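Local coordinates for uncharacterized protein YobA (Bacillus subtilis subsp. subtilis str. 168, PDB 4QY7) that is of unknown function but belongs to the DUF3221 family, carries a signal sequence in its precursor and adopts an OB-fold, at residues M6-Y12 with K69-H75; I58-L64 with K89-L93. All coordinates share one frame; numbering follows the deposited sequence. Where two conformers were deposited one is given.

Interaction 1 of 2, residues M6-Y12 with K69-H75; sequences MQSLVGY and KIKVWFH
Leu-9 and Val-72 face each other as a hydrogen-bonded pair of antiparallel strands, Leu-9 N giving to Val-72 O at 3.1 Å and Val-72 N returning a bond to Leu-9 O at 2.9 Å. The same reciprocal pattern recurs at Gly-11 with Ile-70 and at Gln-7 with Phe-74, which gives six backbone bonds in all. Between these rungs Ser-8 stands opposite Trp-73, Val-10 opposite Lys-71 and Tyr-12 opposite Lys-69, where CA-H groups approach carbonyls already engaged by an N-H, as Ser-8 CA does Val-72 O.

A seventh bond comes from a side chain. Gln-7 runs extended beyond CG, and its NE2 gives to His-75 O at 3.0 Å; that oxygen lies close to the plane of the Gln-7 amide, while NE2 stands tilted from the plane of the carbonyl. OE1 turns instead to Arg-77. On the way, Gln-7 CB sits over one face of the Phe-74 ring, 3.9 Å from its centroid, while Leu-9 CD2 meets Phe-74 CE1. An alanine in place of Gln-7 would keep the CB on the ring but would probably leave His-75 O and Arg-77 each without this partner.

On the other surface of the ribbon Ser-8 CB rests on the Trp-73 five-membered ring. The Lys-69 chain, fully extended with CG anti to the backbone N (chi1 -172°), lays its CG over the Tyr-12 ring. One water then joins the polar ends, 2.6 Å from Tyr-12 OH and accepting from Lys-69 NZ at 2.7 Å. This ladder joins two inner, neighbouring strands of the OB-fold sheet: the backbones satisfy one another directly, apolar groups gather beside Phe-74, and Tyr-12 OH and Lys-69 NZ share a water.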
HETATM    1  N   MSE A   6       0.547   9.449 -14.122  1.00 30.19           N
HETATM    2  CA  MSE A   6       0.766   8.356 -13.174  1.00 26.99           C
HETATM    3  C   MSE A   6      -0.546   7.937 -12.545  1.00 24.44           C
HETATM    4  O   MSE A   6      -1.440   8.770 -12.349  1.00 24.91           O
HETATM    5  CB  MSE A   6       1.750   8.760 -12.061  1.00 28.94           C
HETATM    6  CG  MSE A   6       3.227   8.590 -12.463  1.00 35.47           C
HETATM    7 SE   MSE A   6       4.296   8.373 -10.860  0.75 39.26          SE
HETATM    8  CE  MSE A   6       4.108  10.095 -10.137  1.00 36.90           C
ATOM      9  N   GLN A   7      -0.642   6.658 -12.199  1.00 17.74           N
ATOM     10  CA  GLN A   7      -1.810   6.146 -11.515  1.00 16.47           C
ATOM     11  C   GLN A   7      -1.680   6.386 -10.038  1.00 19.24           C
ATOM     12  O   GLN A   7      -0.571   6.564  -9.527  1.00 19.02           O
ATOM     13  CB  GLN A   7      -1.956   4.646 -11.742  1.00 17.97           C
ATOM     14  CG  GLN A   7      -2.005   4.241 -13.181  1.00 19.89           C
ATOM     15  CD  GLN A   7      -2.441   2.809 -13.266  1.00 28.33           C
ATOM     16  OE1 GLN A   7      -3.506   2.442 -12.751  1.00 26.59           O
ATOM     17  NE2 GLN A   7      -1.620   1.974 -13.856  1.00 27.53           N
ATOM     18  N   SER A   8      -2.797   6.331  -9.335  1.00 15.81           N
ATOM     19  CA  SER A   8      -2.758   6.464  -7.883  1.00 14.92           C
ATOM     20  C   SER A   8      -3.826   5.619  -7.225  1.00 16.37           C
ATOM     21  O   SER A   8      -4.842   5.280  -7.853  1.00 16.42           O
ATOM     22  CB  SER A   8      -2.973   7.918  -7.464  1.00 18.94           C
ATOM     23  OG  SER A   8      -4.273   8.401  -7.796  1.00 21.88           O
ATOM     24  N   LEU A   9      -3.606   5.304  -5.949  1.00 13.03           N
ATOM     25  CA  LEU A   9      -4.627   4.625  -5.155  1.00 13.04           C
ATOM     26  C   LEU A   9      -4.447   4.950  -3.702  1.00 14.19           C
ATOM     27  O   LEU A   9      -3.346   5.320  -3.286  1.00 14.36           O
ATOM     28  CB  LEU A   9      -4.645   3.104  -5.403  1.00 14.55           C
ATOM     29  CG  LEU A   9      -3.403   2.317  -5.031  1.00 16.58           C
ATOM     30  CD1 LEU A   9      -3.478   1.861  -3.563  1.00 16.10           C
ATOM     31  CD2 LEU A   9      -3.275   1.034  -5.902  1.00 19.30           C
ATOM     32  N   VAL A  10      -5.517   4.774  -2.920  1.00 12.49           N
ATOM     33  CA  VAL A  10      -5.518   5.093  -1.503  1.00 12.26           C
ATOM     34  C   VAL A  10      -5.688   3.840  -0.692  1.00 15.16           C
ATOM     35  O   VAL A  10      -6.456   2.953  -1.063  1.00 15.17           O
ATOM     36  CB  VAL A  10      -6.685   6.083  -1.216  1.00 14.25           C
ATOM     37  CG1 VAL A  10      -6.912   6.236   0.299  1.00 15.56           C
ATOM     38  CG2 VAL A  10      -6.417   7.441  -1.872  1.00 15.38           C
ATOM     39  N   GLY A  11      -4.975   3.778   0.426  1.00 13.14           N
ATOM     40  CA  GLY A  11      -5.113   2.615   1.306  1.00 13.91           C
ATOM     41  C   GLY A  11      -4.511   2.874   2.654  1.00 14.86           C
ATOM     42  O   GLY A  11      -3.891   3.911   2.867  1.00 15.13           O
ATOM     43  N   TYR A  12      -4.738   1.949   3.562  1.00 12.27           N
ATOM     44  CA  TYR A  12      -4.232   2.048   4.931  1.00 12.56           C
ATOM     45  C   TYR A  12      -3.052   1.140   5.116  1.00 14.84           C
ATOM     46  O   TYR A  12      -3.158  -0.039   4.775  1.00 12.65           O
ATOM     47  CB  TYR A  12      -5.316   1.661   5.957  1.00 14.84           C
ATOM     48  CG  TYR A  12      -6.517   2.570   5.937  1.00 18.81           C
ATOM     49  CD1 TYR A  12      -7.525   2.401   4.989  1.00 19.81           C
ATOM     50  CD2 TYR A  12      -6.587   3.675   6.771  1.00 21.90           C
ATOM     51  CE1 TYR A  12      -8.610   3.271   4.922  1.00 20.04           C
ATOM     52  CE2 TYR A  12      -7.690   4.536   6.737  1.00 22.66           C
ATOM     53  CZ  TYR A  12      -8.687   4.332   5.798  1.00 26.48           C
ATOM     54  OH  TYR A  12      -9.792   5.165   5.721  1.00 31.73           O
ATOM     55  N   LYS A  69      -3.140   6.399   6.700  1.00 16.02           N
ATOM     56  CA  LYS A  69      -3.898   6.356   5.455  1.00 14.86           C
ATOM     57  C   LYS A  69      -3.059   7.128   4.434  1.00 17.66           C
ATOM     58  O   LYS A  69      -2.635   8.256   4.714  1.00 16.93           O
ATOM     59  CB  LYS A  69      -5.274   6.994   5.634  1.00 17.73           C
ATOM     60  CG  LYS A  69      -6.170   6.811   4.418  1.00 17.94           C
ATOM     61  CD  LYS A  69      -7.429   7.649   4.606  1.00 21.63           C
ATOM     62  CE  LYS A  69      -8.460   7.386   3.534  1.00 21.34           C
ATOM     63  NZ  LYS A  69      -9.762   8.018   3.882  1.00 25.52           N
ATOM     64  N   ILE A  70      -2.779   6.528   3.286  1.00 13.65           N
ATOM     65  CA  ILE A  70      -1.930   7.195   2.301  1.00 13.08           C
ATOM     66  C   ILE A  70      -2.492   7.098   0.903  1.00 14.98           C
ATOM     67  O   ILE A  70      -3.294   6.204   0.589  1.00 13.42           O
ATOM     68  CB  ILE A  70      -0.488   6.571   2.305  1.00 15.62           C
ATOM     69  CG1 ILE A  70      -0.503   5.104   1.775  1.00 15.70           C
ATOM     70  CG2 ILE A  70       0.133   6.601   3.727  1.00 16.26           C
ATOM     71  CD1 ILE A  70       0.910   4.472   1.685  1.00 15.97           C
ATOM     72  N   LYS A  71      -2.015   8.002   0.061  1.00 13.12           N
ATOM     73  CA  LYS A  71      -2.216   7.955  -1.383  1.00 12.27           C
ATOM     74  C   LYS A  71      -0.867   7.627  -1.984  1.00 16.16           C
ATOM     75  O   LYS A  71       0.117   8.279  -1.628  1.00 15.64           O
ATOM     76  CB  LYS A  71      -2.718   9.289  -1.902  1.00 13.70           C
ATOM     77  CG  LYS A  71      -3.115   9.234  -3.374  1.00 18.33           C
ATOM     78  CD  LYS A  71      -3.913  10.499  -3.709  1.00 23.21           C
ATOM     79  CE  LYS A  71      -4.402  10.541  -5.113  1.00 34.39           C
ATOM     80  NZ  LYS A  71      -5.017  11.872  -5.410  1.00 38.37           N
ATOM     81  N   VAL A  72      -0.794   6.653  -2.898  1.00 13.57           N
ATOM     82  CA  VAL A  72       0.474   6.300  -3.551  1.00 13.68           C
ATOM     83  C   VAL A  72       0.346   6.564  -5.025  1.00 16.29           C
ATOM     84  O   VAL A  72      -0.788   6.454  -5.557  1.00 14.91           O
ATOM     85  CB  VAL A  72       0.894   4.832  -3.292  1.00 14.87           C
ATOM     86  CG1 VAL A  72       1.081   4.586  -1.785  1.00 14.34           C
ATOM     87  CG2 VAL A  72      -0.124   3.836  -3.879  1.00 15.28           C
ATOM     88  N   TRP A  73       1.490   6.838  -5.684  1.00 14.96           N
ATOM     89  CA  TRP A  73       1.554   7.071  -7.130  0.50 15.63           C
ATOM     90  C   TRP A  73       2.488   6.082  -7.760  1.00 18.58           C
ATOM     91  O   TRP A  73       3.545   5.773  -7.185  1.00 18.84           O
ATOM     92  CB  TRP A  73       2.013   8.486  -7.478  0.50 15.82           C
ATOM     93  CG  TRP A  73       0.949   9.507  -7.294  0.50 17.15           C
ATOM     94  CD1 TRP A  73       0.085   9.976  -8.241  0.50 20.58           C
ATOM     95  CD2 TRP A  73       0.611  10.163  -6.079  0.50 16.65           C
ATOM     96  NE1 TRP A  73      -0.773  10.891  -7.682  0.50 20.43           N
ATOM     97  CE2 TRP A  73      -0.455  11.046  -6.360  0.50 21.16           C
ATOM     98  CE3 TRP A  73       1.124  10.116  -4.775  0.50 17.31           C
ATOM     99  CZ2 TRP A  73      -1.022  11.862  -5.384  0.50 20.76           C
ATOM    100  CZ3 TRP A  73       0.548  10.912  -3.804  0.50 19.51           C
ATOM    101  CH2 TRP A  73      -0.502  11.783  -4.113  0.50 20.95           C
ATOM    102  N   PHE A  74       2.096   5.547  -8.940  1.00 16.06           N
ATOM    103  CA  PHE A  74       2.897   4.520  -9.595  1.00 16.12           C
ATOM    104  C   PHE A  74       2.584   4.473 -11.077  1.00 20.35           C
ATOM    105  O   PHE A  74       1.541   4.981 -11.489  1.00 21.24           O
ATOM    106  CB  PHE A  74       2.600   3.142  -8.953  1.00 16.94           C
ATOM    107  CG  PHE A  74       1.137   2.762  -9.007  1.00 16.70           C
ATOM    108  CD1 PHE A  74       0.253   3.159  -8.004  1.00 17.07           C
ATOM    109  CD2 PHE A  74       0.646   1.956 -10.030  1.00 17.98           C
ATOM    110  CE1 PHE A  74      -1.111   2.870  -8.102  1.00 18.52           C
ATOM    111  CE2 PHE A  74      -0.709   1.655 -10.110  1.00 18.47           C
ATOM    112  CZ  PHE A  74      -1.575   2.081  -9.121  1.00 17.42           C
ATOM    113  N   HIS A  75       3.463   3.883 -11.876  1.00 20.40           N
ATOM    114  CA  HIS A  75       3.206   3.801 -13.317  1.00 22.04           C
ATOM    115  C   HIS A  75       2.241   2.654 -13.643  1.00 26.17           C
ATOM    116  O   HIS A  75       1.242   2.868 -14.347  1.00 26.32           O
ATOM    117  CB  HIS A  75       4.512   3.634 -14.089  1.00 24.21           C
ATOM    118  CG  HIS A  75       5.398   4.824 -13.944  1.00 29.37           C
ATOM    119  ND1 HIS A  75       5.053   6.059 -14.498  1.00 32.86           N
ATOM    120  CD2 HIS A  75       6.547   4.964 -13.251  1.00 32.26           C
ATOM    121  CE1 HIS A  75       6.019   6.889 -14.145  1.00 32.87           C
ATOM    122  NE2 HIS A  75       6.947   6.272 -13.401  1.00 32.91           N
TER
HETATM  123  O   HOH W   1     -11.071   7.322   6.194  1.00 41.55           O

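Interaction 2 of 2, residues I58-L64 with K89-L93; sequences IDNTDDL and KYELL
Tyr-90 OH donates a hydrogen bond to Asp-63 OD1 at 2.5 Å, met on the syn side of the carboxylate and in the plane of the ring, with the carboxylate turned 51° from that plane. Leu-64 CD1 lies over one ring face, 4.0 Å from the centroid, and Ile-58 CG2 comes to 3.8 Å from Tyr-90 CE2. The aromatic group is received by both ends of segment 58-64, with Thr-61 CG2 at its edge. Tyr-90 CG, between its backbone N and carbonyl carbon (chi1 63°), sends the ring out to the loop. Beyond the ring, Leu-92 CD1 packs by Asp-63 OD2, while Ile-58 CD1 reaches the backbone of Lys-89.

A second shell shapes the loop. Asn-60 OD1 accepts from Asp-62 N at 3.0 Å, an Asx turn, and a type I turn follows from Thr-61 to Leu-64, closed by Leu-64 N to Thr-61 O. Thr-61 OG1 is bound by Lys-16, which ties the loop to strand 7-16.

The loop, between strands 50-54 and 69-74, lies against 89-92, one of the two outermost strands, whose inner neighbour 69-74 supplies Val-72 beside the base of the Tyr-90 side chain and Ile-70 beside Leu-64 and Leu-92.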
ATOM      1  N   ILE A  58      11.664   5.058  -3.011  1.00 28.56           N
ATOM      2  CA  ILE A  58      11.435   6.183  -2.116  1.00 29.35           C
ATOM      3  C   ILE A  58      12.701   6.413  -1.317  1.00 36.85           C
ATOM      4  O   ILE A  58      13.217   5.471  -0.720  1.00 37.14           O
ATOM      5  CB  ILE A  58      10.224   5.946  -1.185  1.00 29.96           C
ATOM      6  CG1 ILE A  58       8.930   5.554  -1.965  1.00 29.61           C
ATOM      7  CG2 ILE A  58      10.006   7.182  -0.325  1.00 31.07           C
ATOM      8  CD1 ILE A  58       8.386   6.583  -2.923  1.00 31.27           C
ATOM      9  N   ASP A  59      13.171   7.660  -1.269  1.00 36.75           N
ATOM     10  CA  ASP A  59      14.421   8.031  -0.581  1.00 38.63           C
ATOM     11  C   ASP A  59      14.384   7.751   0.935  1.00 40.65           C
ATOM     12  O   ASP A  59      15.337   7.182   1.463  1.00 42.49           O
ATOM     13  CB  ASP A  59      14.774   9.513  -0.829  1.00 42.48           C
ATOM     14  CG  ASP A  59      13.711  10.524  -0.447  1.00 59.77           C
ATOM     15  OD1 ASP A  59      12.610  10.101  -0.021  1.00 61.99           O
ATOM     16  OD2 ASP A  59      13.961  11.734  -0.615  1.00 68.77           O
ATOM     17  N   ASN A  60      13.287   8.105   1.611  1.00 34.22           N
ATOM     18  CA  ASN A  60      13.141   7.883   3.051  1.00 32.76           C
ATOM     19  C   ASN A  60      11.697   7.519   3.368  1.00 32.30           C
ATOM     20  O   ASN A  60      10.786   8.225   2.944  1.00 32.42           O
ATOM     21  CB  ASN A  60      13.557   9.136   3.817  1.00 30.81           C
ATOM     22  CG  ASN A  60      13.618   8.924   5.319  1.00 53.81           C
ATOM     23  OD1 ASN A  60      12.585   8.857   6.001  1.00 45.03           O
ATOM     24  ND2 ASN A  60      14.820   8.784   5.874  1.00 50.94           N
ATOM     25  N   THR A  61      11.477   6.415   4.094  1.00 25.91           N
ATOM     26  CA  THR A  61      10.120   5.967   4.427  1.00 21.86           C
ATOM     27  C   THR A  61       9.896   5.903   5.937  1.00 26.10           C
ATOM     28  O   THR A  61       9.027   5.155   6.383  1.00 25.31           O
ATOM     29  CB  THR A  61       9.863   4.593   3.797  1.00 27.06           C
ATOM     30  OG1 THR A  61      10.732   3.632   4.413  1.00 30.94           O
ATOM     31  CG2 THR A  61      10.097   4.606   2.311  1.00 27.25           C
ATOM     32  N   ASP A  62      10.649   6.692   6.721  1.00 25.01           N
ATOM     33  CA  ASP A  62      10.531   6.671   8.185  1.00 26.42           C
ATOM     34  C   ASP A  62       9.121   7.016   8.653  1.00 32.66           C
ATOM     35  O   ASP A  62       8.630   6.364   9.572  1.00 33.16           O
ATOM     36  CB  ASP A  62      11.551   7.627   8.819  1.00 29.96           C
ATOM     37  CG  ASP A  62      12.999   7.203   8.648  1.00 41.24           C
ATOM     38  OD1 ASP A  62      13.235   6.026   8.277  1.00 41.49           O
ATOM     39  OD2 ASP A  62      13.903   8.048   8.890  1.00 43.73           O
ATOM     40  N   ASP A  63       8.448   7.973   7.988  1.00 29.05           N
ATOM     41  CA  ASP A  63       7.080   8.386   8.347  1.00 28.95           C
ATOM     42  C   ASP A  63       5.971   7.463   7.805  1.00 29.35           C
ATOM     43  O   ASP A  63       4.781   7.698   8.090  1.00 27.35           O
ATOM     44  CB  ASP A  63       6.818   9.835   7.871  1.00 32.31           C
ATOM     45  CG  ASP A  63       6.856  10.054   6.369  1.00 46.85           C
ATOM     46  OD1 ASP A  63       7.398   9.183   5.657  1.00 47.54           O
ATOM     47  OD2 ASP A  63       6.400  11.126   5.914  1.00 54.59           O
ATOM     48  N   LEU A  64       6.324   6.434   7.000  1.00 23.99           N
ATOM     49  CA  LEU A  64       5.340   5.496   6.500  1.00 22.67           C
ATOM     50  C   LEU A  64       5.164   4.445   7.584  1.00 25.17           C
ATOM     51  O   LEU A  64       6.040   3.606   7.769  1.00 26.04           O
ATOM     52  CB  LEU A  64       5.820   4.911   5.178  1.00 22.35           C
ATOM     53  CG  LEU A  64       4.788   4.169   4.409  1.00 25.43           C
ATOM     54  CD1 LEU A  64       3.661   5.097   3.998  1.00 24.53           C
ATOM     55  CD2 LEU A  64       5.425   3.524   3.185  1.00 27.38           C
ATOM     56  N   LYS A  89       5.903   7.861  -5.271  1.00 16.15           N
ATOM     57  CA  LYS A  89       5.629   8.874  -4.291  1.00 17.00           C
ATOM     58  C   LYS A  89       4.491   8.455  -3.422  1.00 18.90           C
ATOM     59  O   LYS A  89       3.667   7.620  -3.812  1.00 16.45           O
ATOM     60  CB  LYS A  89       5.247  10.164  -5.053  1.00 21.25           C
ATOM     61  CG  LYS A  89       4.775  11.348  -4.195  1.00 31.96           C
ATOM     62  CD  LYS A  89       4.708  12.639  -5.009  1.00 44.56           C
ATOM     63  CE  LYS A  89       3.506  12.722  -5.919  1.00 61.70           C
ATOM     64  NZ  LYS A  89       3.663  13.803  -6.929  1.00 76.31           N
ATOM     65  N   TYR A  90       4.432   9.001  -2.219  1.00 17.22           N
ATOM     66  CA  TYR A  90       3.239   8.804  -1.411  1.00 15.91           C
ATOM     67  C   TYR A  90       2.948  10.068  -0.648  1.00 18.84           C
ATOM     68  O   TYR A  90       3.828  10.919  -0.448  1.00 19.11           O
ATOM     69  CB  TYR A  90       3.290   7.603  -0.456  1.00 18.51           C
ATOM     70  CG  TYR A  90       4.372   7.714   0.595  1.00 23.11           C
ATOM     71  CD1 TYR A  90       4.122   8.319   1.819  1.00 25.33           C
ATOM     72  CD2 TYR A  90       5.606   7.099   0.415  1.00 25.35           C
ATOM     73  CE1 TYR A  90       5.129   8.447   2.777  1.00 26.93           C
ATOM     74  CE2 TYR A  90       6.595   7.165   1.388  1.00 26.91           C
ATOM     75  CZ  TYR A  90       6.358   7.846   2.562  1.00 33.07           C
ATOM     76  OH  TYR A  90       7.368   7.891   3.485  1.00 36.81           O
ATOM     77  N   GLU A  91       1.683  10.187  -0.258  1.00 16.35           N
ATOM     78  CA  GLU A  91       1.210  11.321   0.527  0.50 17.00           C
ATOM     79  C   GLU A  91       0.430  10.815   1.713  1.00 20.22           C
ATOM     80  O   GLU A  91      -0.388   9.919   1.558  1.00 18.15           O
ATOM     81  CB  GLU A  91       0.347  12.252  -0.328  0.50 18.77           C
ATOM     82  CG  GLU A  91      -0.097  13.490   0.430  0.50 27.04           C
ATOM     83  CD  GLU A  91      -0.676  14.585  -0.435  0.50 40.04           C
ATOM     84  OE1 GLU A  91      -1.462  14.259  -1.352  0.50 31.25           O
ATOM     85  OE2 GLU A  91      -0.362  15.771  -0.181  0.50 35.36           O
ATOM     86  N   LEU A  92       0.684  11.395   2.913  1.00 16.88           N
ATOM     87  CA  LEU A  92      -0.040  10.992   4.109  1.00 16.97           C
ATOM     88  C   LEU A  92      -1.385  11.737   4.113  1.00 21.23           C
ATOM     89  O   LEU A  92      -1.414  12.961   3.971  1.00 21.62           O
ATOM     90  CB  LEU A  92       0.761  11.300   5.409  1.00 19.88           C
ATOM     91  CG  LEU A  92       2.166  10.601   5.570  1.00 26.01           C
ATOM     92  CD1 LEU A  92       2.737  10.847   6.975  1.00 27.59           C
ATOM     93  CD2 LEU A  92       2.107   9.099   5.372  1.00 28.28           C
ATOM     94  N   LEU A  93      -2.491  11.005   4.243  1.00 17.57           N
ATOM     95  CA  LEU A  93      -3.834  11.594   4.221  1.00 18.33           C
ATOM     96  C   LEU A  93      -4.351  11.819   5.652  1.00 26.11           C
ATOM     97  O   LEU A  93      -3.931  11.090   6.584  1.00 29.05           O
ATOM     98  CB  LEU A  93      -4.786  10.661   3.460  1.00 17.95           C
ATOM     99  CG  LEU A  93      -4.409  10.359   2.015  1.00 21.86           C
ATOM    100  CD1 LEU A  93      -5.457   9.469   1.352  1.00 23.82           C
ATOM    101  CD2 LEU A  93      -4.165  11.625   1.192  1.00 24.84           C
ATOM    102  OXT LEU A  93      -5.217  12.703   5.845  1.00 26.65           O
TER

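How the interactions relate
Strand 69-74 is the shared element: it pairs with 7-12 along one edge in interaction 1 and with 89-92 along the other, where Lys-69 O to Leu-93 N and Lys-71 O to Glu-91 N, both 2.8 Å, are probable hydrogen bonds. Interaction 1, partly buried and nearer the centre of the chain, is strand pairing governed by backbone bonds. Interaction 2 is a surface contact in which no backbone bond crosses, and a loop instead holds the edge strand mainly by the hydroxyl and ring of Tyr-90. The chemistry differs accordingly: reciprocal backbone bonds backed by ring faces in the first, a single side-chain hydrogen bond to a carboxylate in the second.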